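Saframycin Mx1 synthetase B (Legionella pneumophila subsp. pneumophila, PDB 3KXW) belongs to the ANL superfamily of AMP-binding enzymes and holds 5'-O-[(S)-(dodecanoyloxy)(hydroxy)phosphoryl]adenosine in its ligand pocket. Local coordinates at residues D105-I110 with P138-I143; N197-F200 with H204-D207; V516-L521 with I540-L545. All blocks are in the same frame, centred on the assembly; numbering follows the deposited sequence.

Contact 1: residues D105-I110 with P138-I143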
# COMPACT_ATOMS: atom_id res chain seq x y z
N ASP A 105 15.50 5.24 10.55
CA ASP A 105 14.82 5.39 11.83
C ASP A 105 13.67 4.37 11.94
O ASP A 105 13.50 3.73 12.98
CB ASP A 105 14.27 6.81 11.94
CG ASP A 105 13.38 6.99 13.14
OD1 ASP A 105 13.92 7.06 14.26
OD2 ASP A 105 12.14 7.04 12.96
N LYS A 106 12.88 4.24 10.88
CA LYS A 106 11.77 3.29 10.89
C LYS A 106 12.29 1.86 11.07
O LYS A 106 11.75 1.09 11.86
CB LYS A 106 10.93 3.43 9.60
CG LYS A 106 9.94 2.29 9.38
CD LYS A 106 8.67 2.73 8.67
CE LYS A 106 8.89 2.97 7.20
NZ LYS A 106 7.56 3.05 6.52
N ALA A 107 13.34 1.52 10.33
CA ALA A 107 13.95 0.20 10.47
C ALA A 107 14.41 -0.06 11.90
O ALA A 107 14.18 -1.12 12.45
CB ALA A 107 15.11 0.02 9.47
N GLN A 108 15.08 0.91 12.52
CA GLN A 108 15.54 0.72 13.89
C GLN A 108 14.37 0.52 14.86
O GLN A 108 14.45 -0.28 15.79
CB GLN A 108 16.38 1.92 14.35
CG GLN A 108 16.69 1.89 15.84
CD GLN A 108 17.64 0.76 16.20
OE1 GLN A 108 17.26 -0.23 16.84
NE2 GLN A 108 18.88 0.89 15.77
N ARG A 109 13.28 1.26 14.66
CA ARG A 109 12.13 1.10 15.55
C ARG A 109 11.49 -0.27 15.36
O ARG A 109 11.00 -0.86 16.30
CB ARG A 109 11.09 2.22 15.35
CG ARG A 109 11.57 3.60 15.78
CD ARG A 109 10.65 4.70 15.25
NE ARG A 109 11.31 5.99 15.38
CZ ARG A 109 11.39 6.66 16.53
NH1 ARG A 109 10.80 6.18 17.61
NH2 ARG A 109 12.04 7.82 16.59
N ILE A 110 11.52 -0.78 14.13
CA ILE A 110 10.97 -2.10 13.84
C ILE A 110 11.85 -3.20 14.45
O ILE A 110 11.36 -4.17 15.04
CB ILE A 110 10.74 -2.28 12.34
CG1 ILE A 110 9.49 -1.51 11.93
CG2 ILE A 110 10.59 -3.76 11.98
CD1 ILE A 110 9.21 -1.49 10.42
N PRO A 138 28.74 -10.40 9.74
CA PRO A 138 28.10 -9.10 9.49
C PRO A 138 26.86 -8.95 10.35
O PRO A 138 26.18 -9.94 10.63
CB PRO A 138 27.68 -9.19 8.02
CG PRO A 138 28.26 -10.45 7.49
CD PRO A 138 28.54 -11.35 8.63
N LYS A 139 26.57 -7.71 10.75
CA LYS A 139 25.38 -7.38 11.53
C LYS A 139 24.72 -6.10 11.03
O LYS A 139 25.40 -5.16 10.64
CB LYS A 139 25.73 -7.26 13.02
CG LYS A 139 26.16 -8.57 13.63
CD LYS A 139 26.53 -8.43 15.09
CE LYS A 139 27.06 -9.75 15.62
NZ LYS A 139 26.54 -9.99 17.00
N PHE A 140 23.39 -6.09 11.01
CA PHE A 140 22.64 -4.88 10.72
C PHE A 140 21.88 -4.46 11.97
O PHE A 140 21.07 -5.23 12.49
CB PHE A 140 21.67 -5.11 9.55
CG PHE A 140 20.67 -3.99 9.35
CD1 PHE A 140 21.09 -2.75 8.91
CD2 PHE A 140 19.32 -4.18 9.63
CE1 PHE A 140 20.19 -1.71 8.72
CE2 PHE A 140 18.40 -3.14 9.46
CZ PHE A 140 18.84 -1.91 9.00
N LEU A 141 22.15 -3.26 12.47
CA LEU A 141 21.58 -2.84 13.75
C LEU A 141 21.61 -3.97 14.77
O LEU A 141 20.59 -4.30 15.39
CB LEU A 141 20.15 -2.31 13.54
CG LEU A 141 19.92 -1.24 12.48
CD1 LEU A 141 18.43 -0.90 12.43
CD2 LEU A 141 20.74 0.05 12.75
N LYS A 142 22.79 -4.57 14.92
CA LYS A 142 23.07 -5.64 15.89
C LYS A 142 22.45 -6.99 15.59
O LYS A 142 22.57 -7.90 16.40
CB LYS A 142 22.71 -5.23 17.32
CG LYS A 142 23.20 -3.87 17.73
CD LYS A 142 22.85 -3.59 19.18
CE LYS A 142 23.04 -2.12 19.51
NZ LYS A 142 22.73 -1.85 20.95
N ILE A 143 21.78 -7.12 14.45
CA ILE A 143 21.16 -8.40 14.11
C ILE A 143 22.06 -9.14 13.13
O ILE A 143 22.45 -8.58 12.12
CB ILE A 143 19.79 -8.23 13.41
CG1 ILE A 143 18.91 -7.22 14.15
CG2 ILE A 143 19.10 -9.58 13.28
CD1 ILE A 143 18.71 -7.58 15.62
O HOH W 1 19.24 -2.68 17.21

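Contact 2: residues N197-F200 with H204-D207. With 1ZZ (5'-O-[(S)-(dodecanoyloxy)(hydroxy)phosphoryl]adenosine), chain B.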
# COMPACT_ATOMS: atom_id res chain seq x y z
N ASN A 197 -8.40 -16.45 0.13
CA ASN A 197 -9.59 -17.05 -0.46
C ASN A 197 -10.66 -16.00 -0.76
O ASN A 197 -11.34 -16.05 -1.79
CB ASN A 197 -10.18 -18.10 0.49
CG ASN A 197 -11.51 -18.66 -0.03
OD1 ASN A 197 -11.56 -19.25 -1.11
ND2 ASN A 197 -12.58 -18.46 0.74
N LYS A 198 -10.81 -15.05 0.16
CA LYS A 198 -11.77 -13.99 -0.05
C LYS A 198 -11.40 -13.14 -1.28
O LYS A 198 -12.26 -12.78 -2.07
CB LYS A 198 -11.89 -13.11 1.18
CG LYS A 198 -12.73 -13.73 2.28
CD LYS A 198 -12.56 -12.94 3.58
CE LYS A 198 -13.67 -13.26 4.58
NZ LYS A 198 -13.72 -14.68 5.01
N ILE A 199 -10.11 -12.87 -1.44
CA ILE A 199 -9.62 -12.11 -2.60
C ILE A 199 -9.81 -12.88 -3.91
O ILE A 199 -10.35 -12.35 -4.89
CB ILE A 199 -8.12 -11.73 -2.42
CG1 ILE A 199 -7.93 -10.86 -1.17
CG2 ILE A 199 -7.56 -11.04 -3.67
CD1 ILE A 199 -6.47 -10.63 -0.77
N PHE A 200 -9.34 -14.13 -3.94
CA PHE A 200 -9.48 -14.96 -5.14
C PHE A 200 -10.95 -15.05 -5.56
O PHE A 200 -11.28 -14.97 -6.76
CB PHE A 200 -8.90 -16.36 -4.88
CG PHE A 200 -8.83 -17.23 -6.11
CD1 PHE A 200 -7.66 -17.31 -6.85
CD2 PHE A 200 -9.93 -17.98 -6.51
CE1 PHE A 200 -7.58 -18.13 -7.98
CE2 PHE A 200 -9.86 -18.79 -7.64
CZ PHE A 200 -8.69 -18.88 -8.36
N HIS A 204 -13.25 -12.81 -8.69
CA HIS A 204 -13.63 -13.72 -9.77
C HIS A 204 -12.41 -14.23 -10.53
O HIS A 204 -12.42 -14.28 -11.76
CB HIS A 204 -14.58 -13.04 -10.74
CG HIS A 204 -15.98 -12.86 -10.22
ND1 HIS A 204 -16.27 -12.69 -8.89
CD2 HIS A 204 -17.17 -12.78 -10.88
CE1 HIS A 204 -17.58 -12.54 -8.73
NE2 HIS A 204 -18.14 -12.59 -9.93
N MSE A 205 -11.35 -14.60 -9.81
CA MSE A 205 -10.14 -15.12 -10.45
C MSE A 205 -10.40 -16.49 -11.04
O MSE A 205 -11.24 -17.23 -10.54
CB MSE A 205 -9.01 -15.21 -9.43
CG MSE A 205 -8.66 -13.85 -8.88
SE MSE A 205 -6.93 -13.79 -7.99
CE MSE A 205 -7.07 -11.95 -7.39
N ASN A 206 -9.68 -16.82 -12.09
CA ASN A 206 -9.82 -18.11 -12.76
C ASN A 206 -8.50 -18.38 -13.45
O ASN A 206 -7.52 -17.69 -13.19
CB ASN A 206 -11.00 -18.11 -13.74
CG ASN A 206 -10.88 -17.05 -14.83
OD1 ASN A 206 -9.82 -16.83 -15.40
ND2 ASN A 206 -12.00 -16.40 -15.13
N ASP A 207 -8.45 -19.37 -14.34
CA ASP A 207 -7.14 -19.73 -14.90
C ASP A 207 -6.80 -18.95 -16.18
O ASP A 207 -5.80 -19.23 -16.85
CB ASP A 207 -6.98 -21.25 -15.03
CG ASP A 207 -8.02 -21.87 -15.91
OD1 ASP A 207 -8.54 -21.11 -16.75
OD2 ASP A 207 -8.33 -23.08 -15.77
P 1ZZ B . -3.28 -0.14 5.38
C1 1ZZ B . -5.46 -8.81 -6.20
N1 1ZZ B . -8.37 3.08 3.15
O1 1ZZ B . -4.71 0.16 2.47
C2 1ZZ B . -5.56 -7.44 -5.52
N2 1ZZ B . -9.14 1.67 1.59
O2 1ZZ B . -3.74 -1.16 4.15
C3 1ZZ B . -6.58 -7.44 -4.37
N3 1ZZ B . -10.07 5.03 2.73
O3 1ZZ B . -3.30 -0.87 6.63
C4 1ZZ B . -6.35 -6.23 -3.45
N4 1ZZ B . -11.59 4.51 0.93
O4 1ZZ B . -1.79 0.39 5.05
C5 1ZZ B . -7.57 -5.91 -2.56
N5 1ZZ B . -11.64 2.48 -0.22
O5 1ZZ B . -4.26 1.20 5.46
C6 1ZZ B . -7.28 -4.62 -1.79
O6 1ZZ B . -6.24 2.95 4.42
C7 1ZZ B . -8.34 -3.92 -0.91
O7 1ZZ B . -8.09 4.33 6.20
C8 1ZZ B . -8.02 -2.55 -0.27
O8 1ZZ B . -7.83 2.15 7.36
C9 1ZZ B . -7.23 -2.78 1.02
C10 1ZZ B . -6.26 -1.63 1.39
C11 1ZZ B . -5.34 -2.11 2.54
C12 1ZZ B . -4.90 -0.89 3.36
C13 1ZZ B . -5.66 1.07 5.55
C14 1ZZ B . -6.26 2.33 5.57
C15 1ZZ B . -7.76 2.30 6.03
C16 1ZZ B . -8.28 3.43 5.57
C17 1ZZ B . -7.65 3.49 4.27
C18 1ZZ B . -8.25 1.78 2.50
C19 1ZZ B . -9.90 2.96 1.57
C20 1ZZ B . -9.47 3.74 2.52
C21 1ZZ B . -11.05 5.43 1.95
C22 1ZZ B . -11.09 3.39 0.74
O HOH W 2 -12.93 -17.03 -8.45

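Contact 3: residues V516-L521 with I540-L545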
# COMPACT_ATOMS: atom_id res chain seq x y z
N VAL A 516 9.91 22.79 -18.96
CA VAL A 516 10.44 21.44 -18.85
C VAL A 516 11.12 21.20 -17.50
O VAL A 516 10.92 20.15 -16.87
CB VAL A 516 11.39 21.10 -20.01
CG1 VAL A 516 12.11 19.77 -19.74
CG2 VAL A 516 10.63 21.08 -21.34
N ALA A 517 11.92 22.17 -17.06
CA ALA A 517 12.64 22.03 -15.80
C ALA A 517 11.63 21.96 -14.64
O ALA A 517 11.80 21.19 -13.70
CB ALA A 517 13.64 23.17 -15.61
N GLN A 518 10.58 22.76 -14.74
CA GLN A 518 9.53 22.76 -13.74
C GLN A 518 8.90 21.37 -13.65
O GLN A 518 8.81 20.78 -12.58
CB GLN A 518 8.46 23.80 -14.07
CG GLN A 518 8.89 25.24 -13.83
CD GLN A 518 7.78 26.23 -14.14
OE1 GLN A 518 6.64 25.84 -14.38
NE2 GLN A 518 8.10 27.52 -14.14
N ASP A 519 8.48 20.85 -14.80
CA ASP A 519 7.91 19.51 -14.85
C ASP A 519 8.81 18.45 -14.24
O ASP A 519 8.34 17.62 -13.45
CB ASP A 519 7.53 19.14 -16.28
CG ASP A 519 6.28 19.87 -16.74
OD1 ASP A 519 5.68 20.60 -15.91
OD2 ASP A 519 5.87 19.71 -17.91
N ASN A 520 10.09 18.47 -14.60
CA ASN A 520 11.08 17.55 -14.05
C ASN A 520 11.17 17.72 -12.54
O ASN A 520 11.19 16.75 -11.79
CB ASN A 520 12.46 17.83 -14.67
CG ASN A 520 12.59 17.31 -16.09
OD1 ASN A 520 11.90 16.37 -16.49
ND2 ASN A 520 13.50 17.93 -16.88
N LEU A 521 11.21 18.97 -12.10
CA LEU A 521 11.30 19.26 -10.66
C LEU A 521 10.09 18.71 -9.90
O LEU A 521 10.27 18.07 -8.86
CB LEU A 521 11.43 20.77 -10.41
CG LEU A 521 11.40 21.22 -8.94
CD1 LEU A 521 12.44 20.45 -8.10
CD2 LEU A 521 11.63 22.72 -8.86
N ILE A 540 2.07 21.04 -5.54
CA ILE A 540 3.39 21.64 -5.34
C ILE A 540 3.35 23.08 -5.81
O ILE A 540 2.89 23.35 -6.92
CB ILE A 540 4.50 20.90 -6.14
CG1 ILE A 540 4.53 19.43 -5.72
CG2 ILE A 540 5.87 21.57 -5.91
CD1 ILE A 540 5.48 18.60 -6.54
N VAL A 541 3.87 23.99 -4.99
CA VAL A 541 3.89 25.41 -5.36
C VAL A 541 5.32 25.93 -5.35
O VAL A 541 6.06 25.72 -4.38
CB VAL A 541 3.06 26.28 -4.37
CG1 VAL A 541 2.96 27.69 -4.89
CG2 VAL A 541 1.66 25.70 -4.18
N LEU A 542 5.70 26.63 -6.42
CA LEU A 542 7.04 27.18 -6.56
C LEU A 542 6.91 28.70 -6.41
O LEU A 542 6.01 29.29 -6.97
CB LEU A 542 7.64 26.83 -7.94
CG LEU A 542 7.77 25.33 -8.30
CD1 LEU A 542 8.48 25.11 -9.65
CD2 LEU A 542 8.47 24.51 -7.19
N ILE A 543 7.82 29.29 -5.64
CA ILE A 543 7.85 30.73 -5.44
C ILE A 543 9.30 31.21 -5.52
O ILE A 543 10.22 30.41 -5.45
CB ILE A 543 7.24 31.09 -4.08
CG1 ILE A 543 8.08 30.53 -2.93
CG2 ILE A 543 5.78 30.59 -4.00
CD1 ILE A 543 7.69 31.10 -1.59
N PRO A 544 9.51 32.54 -5.66
CA PRO A 544 10.87 33.08 -5.79
C PRO A 544 11.70 32.95 -4.52
O PRO A 544 11.17 32.82 -3.42
CB PRO A 544 10.64 34.57 -6.11
CG PRO A 544 9.23 34.66 -6.60
CD PRO A 544 8.50 33.60 -5.80
N LEU A 545 13.02 33.00 -4.68
CA LEU A 545 13.95 33.04 -3.57
C LEU A 545 13.62 34.15 -2.59
O LEU A 545 13.14 35.21 -2.99
CB LEU A 545 15.38 33.27 -4.08
CG LEU A 545 16.33 32.10 -4.25
CD1 LEU A 545 17.77 32.64 -4.24
CD2 LEU A 545 16.14 31.04 -3.16

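Contact 1: residues D105-I110 with P138-I143
The type I' turn from F140 to I143, which closes a β-hairpin between strands 139-140 and 143-147, leans L141 and F140 against A107 and Q108 of helix 101-114. L141 and K142 take the positive phi values that this turn demands, and F140 and I143 are bonded through their backbones in both directions, with F140 N 2.9 Å from I143 O. L141 makes most of the contact. Its CD1 presses on the helix backbone, 3.6 Å from Q108 CA and 4.1 Å from A107 C, while its other methyl, CD2, lies 3.6 Å from Q108 NE2. The Q108 chain leaves with CG anti to N (chi1 171°) and then bends at chi2, which carries the amide across the leucine branch. Polar contact is made through one water, which donates to Q108 OE1 at 3.2 Å and to L141 O at 2.8 Å. Nearer the sheet, L141 CG folds back over the centre of the F140 ring, 3.6 Å above its plane, and A107 CB meets the ring edge, 4.2 Å from F140 CZ. One turn of helix is braced separately by the R109-D105 salt bridge; D105 OD2 is shared with K102. Beneath the contact runs a mixed sheet: A107 packs on I95 of strand 91-95, whereas F140 rests on V119 and M121 of strand 118-121 and on F129 of helix 123-129.

Contact 2: residues N197-F200 with H204-D207
M205, a selenomethionine in this crystal, runs from the F200 ring to the bound ligand. Its CB sits over one face of the phenyl group, 3.6 Å from the ring centroid and 14° off the normal, a CH-pi contact near the ring centre. CG turns back toward the helix and lies 3.6 Å from F200 O. The selenium comes next, 3.8 Å from F200 CD1; it stands obliquely to the ring, 49° off the normal, in a Met-aromatic contact. Beyond CG the chain is extended (chi3 -176°), which carries CE on to lie 3.9 Å from I199 CG2 and 3.7 Å from C1, the terminal carbon of the ligand's dodecanoyl chain. I199 points the same way as M205, and its CG2 also reaches ligand C3 at 3.8 Å. Both side chains touch T229 of helix 220-233 as well. The root of M205 is fixed by its backbone: N donates to F200 O at 3.1 Å, and one water bridges F200 O to M205 O. H204, with positive phi, is the C-prime residue, its N facing T201 O. The arrangement is a Schellman motif ending helix 189-202, placed so that M205, the residue after C-prime, lines the far end of the ligand pocket.

Contact 3: residues V516-L521 with I540-L545
L521 and L542 meet tip to tip across the helix-sheet interface of a β-α-β unit, in which helix 515-533 connects strand 499-508 to the neighbouring parallel strand 539-544. The first shell is small and wholly apolar. L521 CD2 is the helix's leading atom and faces the fork of the opposite leucine, 4.0 Å from L542 CD2 and equally far from L542 CD1. The second helical contribution comes one turn earlier, where the aliphatic part of Q518 passes L542 so that its CG, not its amide, lies 4.2 Å from L542 CD1. L542 CD1 thus touches two side chains three residues apart on the helix, Q518 and L521.

Different first torsions aim the two leucines. L521 sends CG anti to its own N (chi1 174°), beside its carbonyl carbon; in L542, CG is anti to the carbonyl carbon instead (chi1 -59°), and the fork stands out from the strand toward the helix. I540, two residues back on the same face of the strand, continues the hydrophobic layer, and F522 joins the two by touching both I540 and L542, while V508 supports L542 from the adjoining strand.

The next shell sets the backbones. V541 is hydrogen-bonded to V504 and C506 of strand 499-508, and L542 to V573 and A574 on its other side, so strand 539-544 is an inner strand of its sheet. On the helix, the Q518 amide makes a weak hydrogen bond from NE2 to M513 O, just before the helix begins. The L521 backbone is bonded within the helix, its N lying 2.8 Å from A517 O.

Overall arrangement
Contacts 1 and 2 lie in the AMP-binding enzyme part of the chain, contact 3 in its C-terminal part, related to the AMP domain of Disco-interacting protein 2; none touches another, and contacts 2 and 3 lie on opposite sides of the chain's centre, about 45 Å apart between centres. Contacts 1 and 3 each set a helix against part of a β-sheet, but 105-110 with 138-143 is only partly buried and admits a bridging water, whereas 516-521 with 540-545 is buried and purely apolar where its segments meet. Contact 2, buried but with H204 and N206 exposed at its edge, joins a helix to its own C-terminal exit, and it alone reaches the ligand.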